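Local coordinates for protein probable intron-encoded endonuclease 1 (Wickerhamomyces canadensis, PDB 6X1J) that cleaves DNA as a LAGLIDADG homing endonuclease, serving the homing of an intron in the mitochondrial 21S rRNA gene, at residues K161-H166 with K206-F211. Residues are numbered along the deposited sequence; the frame is centred on the assembly and turned at random.
Sequences KSLVLH and KDYELF. With nucleotides of chain C.
Lys161 lies over one face of the Tyr208 ring: its CD sits 3.9 Å from the ring centroid in a CH-pi contact, 18° off the ring normal. Nearer the backbone, Lys161 CB meets Tyr208 CD1 at 3.6 Å, so the aliphatic chain crosses the ring from CD1 to CD2. With CG of Tyr208 anti to the backbone N (chi1 -179°), the ring extends from helix 208-215 against the Lys161 chain; its OH hydrogen-bonds to Leu227 O, fixing the far end. Phe211, one helical turn on, repeats this torsion (-170°) and brings its CD2 to 3.6 Å from Leu163 CD1. That methyl approaches both rings obliquely, with Tyr208 CD1 at 4.1 Å. Phe145 of helix 138-148 touches Leu163 and meets the Phe211 ring edge-to-face, so both helices share this cluster with the strand. Beyond strand 163-165, Val164 CG1 covers one face of the His166 ring; over the opposite face comes the C5-C6 edge of DC17 of chain C, its base steeply inclined, with C6 3.3 Å from His166 CE1. His166 ND1 is hydrogen-bonded to Gln168 NE2, which helps set the ring's rotation. Replacing His166 by an alanine is likely to leave that base edge without its flat packing surface and Gln168 without its imidazole partner. No hydrogen bond joins the two segments; dispersion and CH-pi packing hold helix to strand, whose His166 end meets DNA, consistent with the DNA-binding sheet of LAGLIDADG enzymes.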
ATOM      1  N   LYS A 161      12.815 -15.836 -12.593  1.00 32.70           N
ATOM      2  CA  LYS A 161      12.541 -14.946 -11.417  1.00 32.49           C
ATOM      3  C   LYS A 161      11.913 -13.609 -11.846  1.00 33.62           C
ATOM      4  O   LYS A 161      12.031 -12.588 -11.072  1.00 29.96           O
ATOM      5  CB  LYS A 161      13.858 -14.683 -10.688  1.00 34.20           C
ATOM      6  CG  LYS A 161      14.548 -15.932 -10.177  1.00 34.86           C
ATOM      7  CD  LYS A 161      15.900 -15.662  -9.548  1.00 37.60           C
ATOM      8  CE  LYS A 161      16.579 -16.943  -9.111  1.00 43.57           C
ATOM      9  NZ  LYS A 161      17.391 -16.769  -7.887  1.00 45.89           N
ATOM     10  N   SER A 162      11.261 -13.582 -13.019  1.00 30.07           N
ATOM     11  CA  SER A 162      10.359 -12.486 -13.437  1.00 28.14           C
ATOM     12  C   SER A 162       9.299 -12.247 -12.342  1.00 27.88           C
ATOM     13  O   SER A 162       8.821 -13.205 -11.700  1.00 25.93           O
ATOM     14  CB  SER A 162       9.760 -12.778 -14.784  1.00 29.96           C
ATOM     15  OG  SER A 162      10.783 -12.770 -15.779  1.00 32.16           O
ATOM     16  N   LEU A 163       9.000 -10.975 -12.089  1.00 28.32           N
ATOM     17  CA  LEU A 163       8.006 -10.506 -11.097  1.00 29.58           C
ATOM     18  C   LEU A 163       6.965  -9.621 -11.783  1.00 30.01           C
ATOM     19  O   LEU A 163       7.164  -9.224 -12.915  1.00 27.56           O
ATOM     20  CB  LEU A 163       8.741  -9.726 -10.013  1.00 26.86           C
ATOM     21  CG  LEU A 163       9.794 -10.534  -9.260  1.00 25.61           C
ATOM     22  CD1 LEU A 163      10.648  -9.613  -8.391  1.00 26.81           C
ATOM     23  CD2 LEU A 163       9.120 -11.628  -8.429  1.00 23.88           C
ATOM     24  N   VAL A 164       5.872  -9.380 -11.079  1.00 29.32           N
ATOM     25  CA  VAL A 164       4.702  -8.618 -11.567  1.00 27.11           C
ATOM     26  C   VAL A 164       4.325  -7.600 -10.482  1.00 30.09           C
ATOM     27  O   VAL A 164       4.439  -7.933  -9.266  1.00 28.31           O
ATOM     28  CB  VAL A 164       3.566  -9.575 -11.896  1.00 24.42           C
ATOM     29  CG1 VAL A 164       2.392  -8.848 -12.457  1.00 26.87           C
ATOM     30  CG2 VAL A 164       4.007 -10.643 -12.876  1.00 29.26           C
ATOM     31  N   LEU A 165       3.919  -6.402 -10.896  1.00 28.02           N
ATOM     32  CA  LEU A 165       3.048  -5.527 -10.081  1.00 27.91           C
ATOM     33  C   LEU A 165       1.667  -5.536 -10.723  1.00 25.96           C
ATOM     34  O   LEU A 165       1.545  -5.220 -11.949  1.00 26.38           O
ATOM     35  CB  LEU A 165       3.660  -4.128 -10.005  1.00 28.23           C
ATOM     36  CG  LEU A 165       4.973  -4.050  -9.236  1.00 27.58           C
ATOM     37  CD1 LEU A 165       5.754  -2.799  -9.581  1.00 27.80           C
ATOM     38  CD2 LEU A 165       4.706  -4.067  -7.725  1.00 31.86           C
ATOM     39  N   HIS A 166       0.659  -5.885  -9.934  1.00 26.20           N
ATOM     40  CA  HIS A 166      -0.740  -6.022 -10.411  1.00 25.53           C
ATOM     41  C   HIS A 166      -1.429  -4.659 -10.386  1.00 29.51           C
ATOM     42  O   HIS A 166      -2.130  -4.338  -9.397  1.00 30.20           O
ATOM     43  CB  HIS A 166      -1.419  -7.152  -9.639  1.00 28.21           C
ATOM     44  CG  HIS A 166      -0.858  -8.492 -10.002  1.00 28.12           C
ATOM     45  ND1 HIS A 166      -1.217  -9.135 -11.162  1.00 32.67           N
ATOM     46  CD2 HIS A 166       0.066  -9.275  -9.410  1.00 29.49           C
ATOM     47  CE1 HIS A 166      -0.567 -10.278 -11.263  1.00 34.27           C
ATOM     48  NE2 HIS A 166       0.236 -10.385 -10.196  1.00 31.93           N
ATOM     49  N   LYS A 206      16.111 -10.669 -15.745  1.00 30.09           N
ATOM     50  CA  LYS A 206      17.461 -10.056 -15.703  1.00 30.00           C
ATOM     51  C   LYS A 206      17.413  -8.796 -14.825  1.00 30.51           C
ATOM     52  O   LYS A 206      18.520  -8.318 -14.482  1.00 26.18           O
ATOM     53  CB  LYS A 206      17.947  -9.759 -17.120  1.00 33.29           C
ATOM     54  CG  LYS A 206      17.329  -8.561 -17.820  1.00 38.74           C
ATOM     55  CD  LYS A 206      17.705  -8.535 -19.288  1.00 42.55           C
ATOM     56  CE  LYS A 206      17.575  -7.181 -19.936  1.00 45.78           C
ATOM     57  NZ  LYS A 206      16.159  -6.772 -20.021  1.00 49.56           N
ATOM     58  N   ASP A 207      16.218  -8.303 -14.438  1.00 26.59           N
ATOM     59  CA  ASP A 207      16.103  -7.221 -13.409  1.00 28.70           C
ATOM     60  C   ASP A 207      16.053  -7.792 -11.985  1.00 26.69           C
ATOM     61  O   ASP A 207      16.072  -6.990 -11.020  1.00 24.05           O
ATOM     62  CB  ASP A 207      14.877  -6.331 -13.625  1.00 27.86           C
ATOM     63  CG  ASP A 207      15.092  -5.289 -14.694  1.00 27.64           C
ATOM     64  OD1 ASP A 207      16.278  -5.069 -15.041  1.00 28.51           O
ATOM     65  OD2 ASP A 207      14.081  -4.727 -15.175  1.00 25.16           O
ATOM     66  N   TYR A 208      16.042  -9.113 -11.808  1.00 29.65           N
ATOM     67  CA  TYR A 208      15.767  -9.710 -10.463  1.00 29.13           C
ATOM     68  C   TYR A 208      16.779  -9.261  -9.409  1.00 28.64           C
ATOM     69  O   TYR A 208      16.319  -8.849  -8.359  1.00 30.64           O
ATOM     70  CB  TYR A 208      15.767 -11.239 -10.439  1.00 28.09           C
ATOM     71  CG  TYR A 208      15.467 -11.768  -9.060  1.00 25.85           C
ATOM     72  CD1 TYR A 208      14.171 -11.781  -8.574  1.00 24.60           C
ATOM     73  CD2 TYR A 208      16.475 -12.202  -8.220  1.00 25.32           C
ATOM     74  CE1 TYR A 208      13.879 -12.255  -7.306  1.00 25.18           C
ATOM     75  CE2 TYR A 208      16.202 -12.669  -6.941  1.00 27.61           C
ATOM     76  CZ  TYR A 208      14.893 -12.707  -6.483  1.00 28.01           C
ATOM     77  OH  TYR A 208      14.592 -13.152  -5.220  1.00 26.61           O
ATOM     78  N   GLU A 209      18.096  -9.351  -9.660  1.00 30.61           N
ATOM     79  CA  GLU A 209      19.132  -9.010  -8.648  1.00 34.72           C
ATOM     80  C   GLU A 209      18.977  -7.531  -8.265  1.00 31.91           C
ATOM     81  O   GLU A 209      18.970  -7.254  -7.060  1.00 31.65           O
ATOM     82  CB  GLU A 209      20.550  -9.377  -9.100  1.00 39.30           C
ATOM     83  CG  GLU A 209      20.924 -10.853  -8.883  1.00 51.19           C
ATOM     84  CD  GLU A 209      20.597 -11.503  -7.533  1.00 58.16           C
ATOM     85  OE1 GLU A 209      21.129 -11.053  -6.486  1.00 66.51           O
ATOM     86  OE2 GLU A 209      19.811 -12.480  -7.524  1.00 60.41           O
ATOM     87  N   LEU A 210      18.696  -6.654  -9.232  1.00 29.57           N
ATOM     88  CA  LEU A 210      18.553  -5.192  -9.021  1.00 31.37           C
ATOM     89  C   LEU A 210      17.343  -4.960  -8.117  1.00 30.84           C
ATOM     90  O   LEU A 210      17.506  -4.293  -7.080  1.00 30.15           O
ATOM     91  CB  LEU A 210      18.390  -4.470 -10.368  1.00 32.77           C
ATOM     92  CG  LEU A 210      17.982  -2.988 -10.303  1.00 33.00           C
ATOM     93  CD1 LEU A 210      18.975  -2.195  -9.470  1.00 32.50           C
ATOM     94  CD2 LEU A 210      17.890  -2.386 -11.697  1.00 32.15           C
ATOM     95  N   PHE A 211      16.187  -5.510  -8.495  1.00 28.17           N
ATOM     96  CA  PHE A 211      14.901  -5.264  -7.801  1.00 27.65           C
ATOM     97  C   PHE A 211      15.035  -5.749  -6.361  1.00 28.35           C
ATOM     98  O   PHE A 211      14.874  -4.980  -5.405  1.00 24.77           O
ATOM     99  CB  PHE A 211      13.760  -5.965  -8.510  1.00 27.02           C
ATOM    100  CG  PHE A 211      12.402  -5.570  -8.004  1.00 29.24           C
ATOM    101  CD1 PHE A 211      11.817  -4.381  -8.410  1.00 31.59           C
ATOM    102  CD2 PHE A 211      11.713  -6.379  -7.130  1.00 32.09           C
ATOM    103  CE1 PHE A 211      10.543  -4.030  -7.982  1.00 34.98           C
ATOM    104  CE2 PHE A 211      10.451  -6.013  -6.674  1.00 32.66           C
ATOM    105  CZ  PHE A 211       9.856  -4.857  -7.125  1.00 35.24           C
TER
ATOM    106  P    DC C  17      -3.556  -7.373  -5.725  1.00 39.65           P
ATOM    107  OP1  DC C  17      -4.214  -6.804  -4.526  1.00 42.45           O
ATOM    108  OP2  DC C  17      -2.959  -6.428  -6.714  1.00 38.70           O
ATOM    109  O5'  DC C  17      -2.476  -8.430  -5.208  1.00 30.77           O
ATOM    110  C5'  DC C  17      -1.594  -9.249  -6.032  1.00 31.75           C
ATOM    111  C4'  DC C  17      -1.880 -10.716  -5.783  1.00 33.26           C
ATOM    112  O4'  DC C  17      -3.027 -11.173  -6.556  1.00 30.85           O
ATOM    113  C3'  DC C  17      -0.761 -11.730  -6.030  1.00 33.56           C
ATOM    114  O3'  DC C  17      -0.676 -12.578  -4.856  1.00 34.44           O
ATOM    115  C2'  DC C  17      -1.218 -12.438  -7.292  1.00 28.57           C
ATOM    116  C1'  DC C  17      -2.725 -12.394  -7.211  1.00 28.69           C
ATOM    117  N1   DC C  17      -3.437 -12.409  -8.520  1.00 27.85           N
ATOM    118  C2   DC C  17      -4.580 -13.212  -8.698  1.00 28.50           C
ATOM    119  O2   DC C  17      -4.968 -13.936  -7.765  1.00 30.67           O
ATOM    120  N3   DC C  17      -5.231 -13.181  -9.885  1.00 27.95           N
ATOM    121  C4   DC C  17      -4.813 -12.365 -10.853  1.00 31.14           C
ATOM    122  N4   DC C  17      -5.470 -12.383 -12.015  1.00 29.64           N
ATOM    123  C5   DC C  17      -3.675 -11.525 -10.689  1.00 32.44           C
ATOM    124  C6   DC C  17      -3.038 -11.561  -9.510  1.00 29.40           C
TER